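Local coordinates for uncharacterized protein PH0987 (Pyrococcus horikoshii, PDB 2PHC) that is of unknown function but carries a carboxyltransferase domain of subdomain C and D type and probably binds ATP and acts as a hydrolase, at residues Lys32-Lys36 against Glu37-Trp41; Leu45-Tyr49 against Ser50-Val54; Pro186-Thr189 against Phe190-Lys194. All blocks are in the same frame, centred on the assembly; numbering follows the deposited sequence.

In the fold
The three contacts follow one another along the chain. Contacts 1 and 2 are neighbours, with centres about 14 Å apart. Contact 1 is the C-terminal end of helix 21-37 and the loop after it. Contact 2 is the hairpin of strands 42-48 and 51-56, in a four-stranded antiparallel sheet. I34 and E35 of the helix pack on L45 of the hairpin, and W41 reaches V54. Contact 3 lies about 41 and 40 Å from these two, centre to centre. It sits in the loop between strands 180-184 and 205-211 of the seven-stranded mixed sheet. Contacts 1 and 2 therefore describe one helix-on-sheet part of the protein, and contact 3 a separate β-rich part.

Contact 1: residues Lys32-Lys36 against Glu37-Trp41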
# COMPACT_ATOMS: atom_id res chain seq x y z
N LYS A 32 7.28 16.34 5.81
CA LYS A 32 8.67 16.15 5.59
C LYS A 32 9.28 16.69 4.28
O LYS A 32 10.39 17.09 4.31
CB LYS A 32 9.14 14.75 5.97
CG LYS A 32 9.03 14.42 7.45
CD LYS A 32 10.30 14.58 8.23
CE LYS A 32 10.06 14.78 9.69
NZ LYS A 32 11.18 14.44 10.55
N ALA A 33 8.55 16.73 3.17
CA ALA A 33 9.12 17.00 1.84
C ALA A 33 9.19 18.51 1.91
O ALA A 33 10.19 19.16 1.51
CB ALA A 33 8.15 16.56 0.69
N ILE A 34 8.14 19.11 2.43
CA ILE A 34 8.15 20.53 2.61
C ILE A 34 9.20 21.03 3.54
O ILE A 34 9.76 22.07 3.26
CB ILE A 34 6.79 21.09 3.02
CG1 ILE A 34 5.82 20.87 1.87
CG2 ILE A 34 6.86 22.61 3.36
CD1 ILE A 34 4.43 21.16 2.36
N GLU A 35 9.40 20.37 4.67
CA GLU A 35 10.45 20.71 5.65
C GLU A 35 11.88 20.54 5.05
O GLU A 35 12.82 21.18 5.52
CB GLU A 35 10.36 19.78 6.87
CG GLU A 35 9.11 19.94 7.74
CD GLU A 35 9.18 21.07 8.80
OE1 GLU A 35 8.19 21.22 9.58
OE2 GLU A 35 10.21 21.83 8.85
N LYS A 36 12.04 19.65 4.06
CA LYS A 36 13.29 19.52 3.39
C LYS A 36 13.66 20.81 2.62
O LYS A 36 14.77 21.21 2.66
CB LYS A 36 13.25 18.30 2.44
CG LYS A 36 14.60 17.99 1.76
CD LYS A 36 14.53 16.65 1.04
CE LYS A 36 15.93 16.14 0.72
NZ LYS A 36 15.84 15.17 -0.45
N GLU A 37 12.73 21.44 1.93
CA GLU A 37 12.95 22.75 1.40
C GLU A 37 13.09 23.93 2.32
O GLU A 37 13.63 24.90 1.91
CB GLU A 37 11.95 23.12 0.34
CG GLU A 37 11.27 22.01 -0.29
CD GLU A 37 12.02 21.52 -1.39
OE1 GLU A 37 12.22 22.28 -2.30
OE2 GLU A 37 12.47 20.38 -1.34
N SER A 38 12.57 23.90 3.54
CA SER A 38 12.22 25.10 4.26
C SER A 38 12.04 26.33 3.40
O SER A 38 12.87 27.17 3.33
CB SER A 38 13.21 25.40 5.34
OG SER A 38 13.98 24.29 5.54
N PRO A 39 10.91 26.47 2.76
CA PRO A 39 10.69 27.72 2.09
C PRO A 39 10.54 28.89 3.07
O PRO A 39 10.00 28.78 4.14
CB PRO A 39 9.46 27.46 1.25
CG PRO A 39 8.83 26.35 1.86
CD PRO A 39 9.79 25.56 2.58
N GLU A 40 11.05 30.02 2.64
CA GLU A 40 11.25 31.22 3.45
C GLU A 40 9.93 31.80 3.88
O GLU A 40 9.87 32.48 4.89
CB GLU A 40 12.13 32.30 2.69
CG GLU A 40 13.61 32.29 3.17
CD GLU A 40 14.56 33.38 2.56
OE1 GLU A 40 15.79 33.35 2.91
OE2 GLU A 40 14.07 34.25 1.74
N TRP A 41 8.89 31.47 3.15
CA TRP A 41 7.54 31.91 3.44
C TRP A 41 6.74 31.05 4.43
O TRP A 41 5.58 31.39 4.70
CB TRP A 41 6.73 32.10 2.18
CG TRP A 41 6.74 30.96 1.22
CD1 TRP A 41 7.47 30.87 0.05
CD2 TRP A 41 5.96 29.72 1.29
NE1 TRP A 41 7.20 29.65 -0.59
CE2 TRP A 41 6.29 28.94 0.14
CE3 TRP A 41 5.04 29.19 2.23
CZ2 TRP A 41 5.72 27.67 -0.10
CZ3 TRP A 41 4.49 27.90 1.98
CH2 TRP A 41 4.84 27.17 0.83
O HOH W 1 11.23 18.10 -0.94
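E37 has CG close to eclipsing its own backbone N, chi1 -21°, and bends again at chi2, -87°. These turns fold its chain back over A33, with CG 3.5 Å from A33 O. Two acceptors cannot bond each other, and a water joins the carboxylate to that carbonyl: it donates to E37 OE2 at 2.6 Å and to A33 O at 2.9 Å. A33 O also takes two weak backbone bonds, from K36 N and from E37 N, the latter 3.4 Å long. Three partners thus approach this oxygen.

Two residues further on, S38 N and S38 OG both give weak bonds to E35 O, OG at 3.3 Å. I34 lies on the buried side. Its CG2 touches P39 CD at 4.2 Å. P39 CB in turn lies over one face of the W41 ring, offset toward the rim, and that ring meets Y69 of helix 63-82 edge-to-face. P39 has no N-H, so the six-to-one bond of a Schellman motif cannot form. This is a helix C-terminus that turns out through a positive-phi residue, S38, followed by proline, where helix 21-37 gives way to the loop before strand 42-48.

Contact 2: residues Leu45-Tyr49 against Ser50-Val54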
# COMPACT_ATOMS: atom_id res chain seq x y z
N LEU A 45 2.99 24.02 9.82
CA LEU A 45 2.46 22.82 9.15
C LEU A 45 1.72 22.02 10.25
O LEU A 45 2.27 21.74 11.27
CB LEU A 45 3.65 21.95 8.60
CG LEU A 45 4.40 22.39 7.34
CD1 LEU A 45 5.45 21.38 7.06
CD2 LEU A 45 3.47 22.55 6.12
N VAL A 46 0.48 21.66 10.00
CA VAL A 46 -0.33 20.97 11.01
C VAL A 46 -0.84 19.77 10.27
O VAL A 46 -1.74 19.90 9.45
CB VAL A 46 -1.55 21.89 11.53
CG1 VAL A 46 -2.20 21.29 12.78
CG2 VAL A 46 -1.11 23.41 11.79
N PRO A 47 -0.20 18.62 10.44
CA PRO A 47 -0.73 17.39 9.85
C PRO A 47 -2.04 17.02 10.52
O PRO A 47 -2.15 17.25 11.69
CB PRO A 47 0.39 16.36 10.14
CG PRO A 47 1.11 16.89 11.39
CD PRO A 47 1.10 18.40 11.14
N ALA A 48 -3.01 16.42 9.82
CA ALA A 48 -4.16 15.74 10.45
C ALA A 48 -4.18 14.41 9.79
O ALA A 48 -3.34 14.21 8.90
CB ALA A 48 -5.53 16.54 10.22
N TYR A 49 -5.13 13.53 10.13
CA TYR A 49 -5.12 12.14 9.63
C TYR A 49 -5.24 11.93 8.12
O TYR A 49 -4.74 10.94 7.58
CB TYR A 49 -6.20 11.31 10.33
CG TYR A 49 -7.62 11.67 9.87
CD1 TYR A 49 -8.27 10.91 8.91
CD2 TYR A 49 -8.29 12.81 10.36
CE1 TYR A 49 -9.56 11.27 8.45
CE2 TYR A 49 -9.56 13.16 9.90
CZ TYR A 49 -10.18 12.36 8.95
OH TYR A 49 -11.45 12.64 8.47
N SER A 50 -5.98 12.80 7.44
CA SER A 50 -6.06 12.80 5.98
C SER A 50 -5.86 14.20 5.41
O SER A 50 -6.34 14.46 4.37
CB SER A 50 -7.38 12.21 5.46
OG SER A 50 -8.50 12.83 6.09
N SER A 51 -5.15 15.10 6.08
CA SER A 51 -4.83 16.39 5.46
C SER A 51 -3.61 17.10 6.07
O SER A 51 -3.22 16.79 7.19
CB SER A 51 -6.01 17.31 5.58
OG SER A 51 -6.47 17.29 6.93
N LEU A 52 -3.06 18.07 5.39
CA LEU A 52 -2.05 18.91 5.96
C LEU A 52 -2.32 20.35 5.79
O LEU A 52 -2.46 20.81 4.73
CB LEU A 52 -0.70 18.57 5.39
CG LEU A 52 0.50 19.41 5.70
CD1 LEU A 52 0.96 19.12 7.04
CD2 LEU A 52 1.50 19.03 4.74
N LEU A 53 -2.36 21.05 6.89
CA LEU A 53 -2.55 22.46 6.89
C LEU A 53 -1.26 23.21 6.75
O LEU A 53 -0.32 22.92 7.40
CB LEU A 53 -3.37 22.91 8.08
CG LEU A 53 -3.81 24.36 8.10
CD1 LEU A 53 -4.79 24.66 7.08
CD2 LEU A 53 -4.27 24.74 9.42
N VAL A 54 -1.23 24.13 5.82
CA VAL A 54 -0.08 24.88 5.52
C VAL A 54 -0.39 26.37 5.62
O VAL A 54 -1.32 26.90 5.03
CB VAL A 54 0.50 24.58 4.09
CG1 VAL A 54 1.92 25.18 3.96
CG2 VAL A 54 0.58 23.09 3.90
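L45 packs against V54 and L52 across the hairpin. Its CB lies 4.2 Å from L52 CD1. L45 and V54 share one face of the sheet; CG anti to the carbonyl carbon, chi1 -75°, leans the L45 branch toward V54. CD2 faces both methyls of V54, 3.7 Å from CG1 and from CG2. CD1 reaches E35 on helix 21-37, which covers this face. At the base of the residue, L45 CA makes a CH...O contact with L53 O.

The next pair, V46 and L53, is an antiparallel hydrogen-bonded pair. V46 N donates to L53 O at 3.0 Å and L53 N to V46 O at 2.9 Å. This is a β-hairpin of strands 42-48 and 51-56, closed by a type I turn from A48 to S51. Strand 42-48 is an outermost strand of its sheet within the chain, and strand 51-56 pairs on to strand 10-14. On the other face V46 and L53 lie side by side, CB to CB 4.0 Å. Near the turn A48 N donates to S51 O at 2.7 Å, while the return bond is weak. S50 OG sits over one face of the Y49 ring, 3.0 Å from CE1. Y49 OH hydrogen-bonds D17 OD1.

Contact 3: residues Pro186-Thr189 against Phe190-Lys194; sequences PLRT and FNPGK
R188 and N191 stack flat group on flat group, just before the turn that starts at N191. The guanidinium and amide planes are only 5° apart, with R188 NE 3.5 Å from N191 CG. R188 reaches there because its chain runs extended, with CG anti to the backbone N, chi1 -167°. N191 CG is also anti to its backbone N, and this lays the amide against one face of the guanidinium. F190 O lies near the plane of the guanidinium, at its edge. A water accepts from R188 NH2 at 2.6 Å and gives a weak bond to F190 O. P192 CD touches R188 NH2 at 3.8 Å. This is the loose side: R188 and P192 are exposed, and no direct hydrogen bond joins the two segments here.

The tight side is formed by T189 and F190, both buried. The F190 ring leans against the residue before it, with CD2 3.6 Å from T189 OG1. That hydroxyl is satisfied by a hydrogen bond with W170 NE1 of strand 167-171. The F190 ring also meets the F130 ring, the planes at about 55°, and touches A172. Without the aromatic ring, an alanine here would probably leave a gap beside F130 and A172 and strip the T189 side chain of its ring neighbour.

Beyond N191 the chain makes a type II β turn to K194. K194 N donates to N191 O at 3.0 Å, and G193 supplies the positive phi of the third position. The whole segment is loop between strands 180-184 and 205-211. T189 pairs through the backbone with I199, and N191 with P197, later in the same loop, while P186 and L187 rest on P89 of strand 85-92.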
# COMPACT_ATOMS: atom_id res chain seq x y z
N PRO A 186 1.01 -14.80 -10.72
CA PRO A 186 1.62 -15.60 -11.82
C PRO A 186 3.10 -15.33 -12.12
O PRO A 186 3.74 -16.18 -12.69
CB PRO A 186 0.81 -15.18 -13.03
CG PRO A 186 0.53 -13.63 -12.69
CD PRO A 186 0.16 -13.71 -11.23
N LEU A 187 3.59 -14.13 -11.80
CA LEU A 187 5.01 -13.78 -11.83
C LEU A 187 5.85 -14.67 -10.93
O LEU A 187 5.40 -15.10 -9.84
CB LEU A 187 5.17 -12.36 -11.35
CG LEU A 187 4.33 -11.27 -12.05
CD1 LEU A 187 4.36 -10.05 -11.19
CD2 LEU A 187 4.89 -10.93 -13.43
N ARG A 188 7.09 -14.95 -11.37
CA ARG A 188 8.04 -15.64 -10.51
C ARG A 188 8.70 -14.53 -9.72
O ARG A 188 9.69 -13.90 -10.17
CB ARG A 188 9.06 -16.38 -11.31
CG ARG A 188 9.87 -17.34 -10.50
CD ARG A 188 10.83 -18.15 -11.38
NE ARG A 188 11.82 -18.83 -10.55
CZ ARG A 188 12.63 -19.79 -10.99
NH1 ARG A 188 12.55 -20.18 -12.25
NH2 ARG A 188 13.51 -20.34 -10.16
N THR A 189 8.15 -14.30 -8.51
CA THR A 189 8.57 -13.16 -7.67
C THR A 189 9.96 -13.29 -7.03
O THR A 189 10.63 -12.27 -6.75
CB THR A 189 7.48 -12.81 -6.60
OG1 THR A 189 7.25 -13.95 -5.76
CG2 THR A 189 6.15 -12.34 -7.28
N PHE A 190 10.40 -14.51 -6.79
CA PHE A 190 11.76 -14.79 -6.32
C PHE A 190 12.45 -15.75 -7.31
O PHE A 190 11.95 -16.82 -7.66
CB PHE A 190 11.80 -15.38 -4.85
CG PHE A 190 11.38 -14.40 -3.70
CD1 PHE A 190 12.07 -14.42 -2.48
CD2 PHE A 190 10.24 -13.56 -3.79
CE1 PHE A 190 11.66 -13.58 -1.38
CE2 PHE A 190 9.81 -12.73 -2.73
CZ PHE A 190 10.51 -12.79 -1.51
N ASN A 191 13.63 -15.43 -7.73
CA ASN A 191 14.21 -16.22 -8.80
C ASN A 191 15.64 -16.17 -8.59
O ASN A 191 16.22 -15.16 -8.90
CB ASN A 191 13.86 -15.64 -10.18
CG ASN A 191 14.34 -16.53 -11.32
OD1 ASN A 191 15.20 -17.40 -11.14
ND2 ASN A 191 13.83 -16.28 -12.52
N PRO A 192 16.24 -17.24 -7.98
CA PRO A 192 17.71 -17.15 -7.74
C PRO A 192 18.34 -17.08 -9.17
O PRO A 192 17.67 -17.41 -10.17
CB PRO A 192 18.02 -18.45 -6.95
CG PRO A 192 17.01 -19.45 -7.49
CD PRO A 192 15.71 -18.56 -7.60
N GLY A 193 19.52 -16.55 -9.39
CA GLY A 193 19.78 -16.44 -10.87
C GLY A 193 18.98 -15.41 -11.72
O GLY A 193 19.00 -15.43 -12.96
N LYS A 194 18.29 -14.49 -11.01
CA LYS A 194 17.95 -13.12 -11.49
C LYS A 194 18.68 -12.18 -10.57
O LYS A 194 18.86 -12.49 -9.40
CB LYS A 194 16.45 -12.88 -11.38
CG LYS A 194 15.69 -13.43 -12.57
CD LYS A 194 15.73 -12.43 -13.73
CE LYS A 194 15.01 -13.01 -14.95
NZ LYS A 194 15.94 -14.07 -15.45
O HOH W 2 12.30 -20.10 -7.82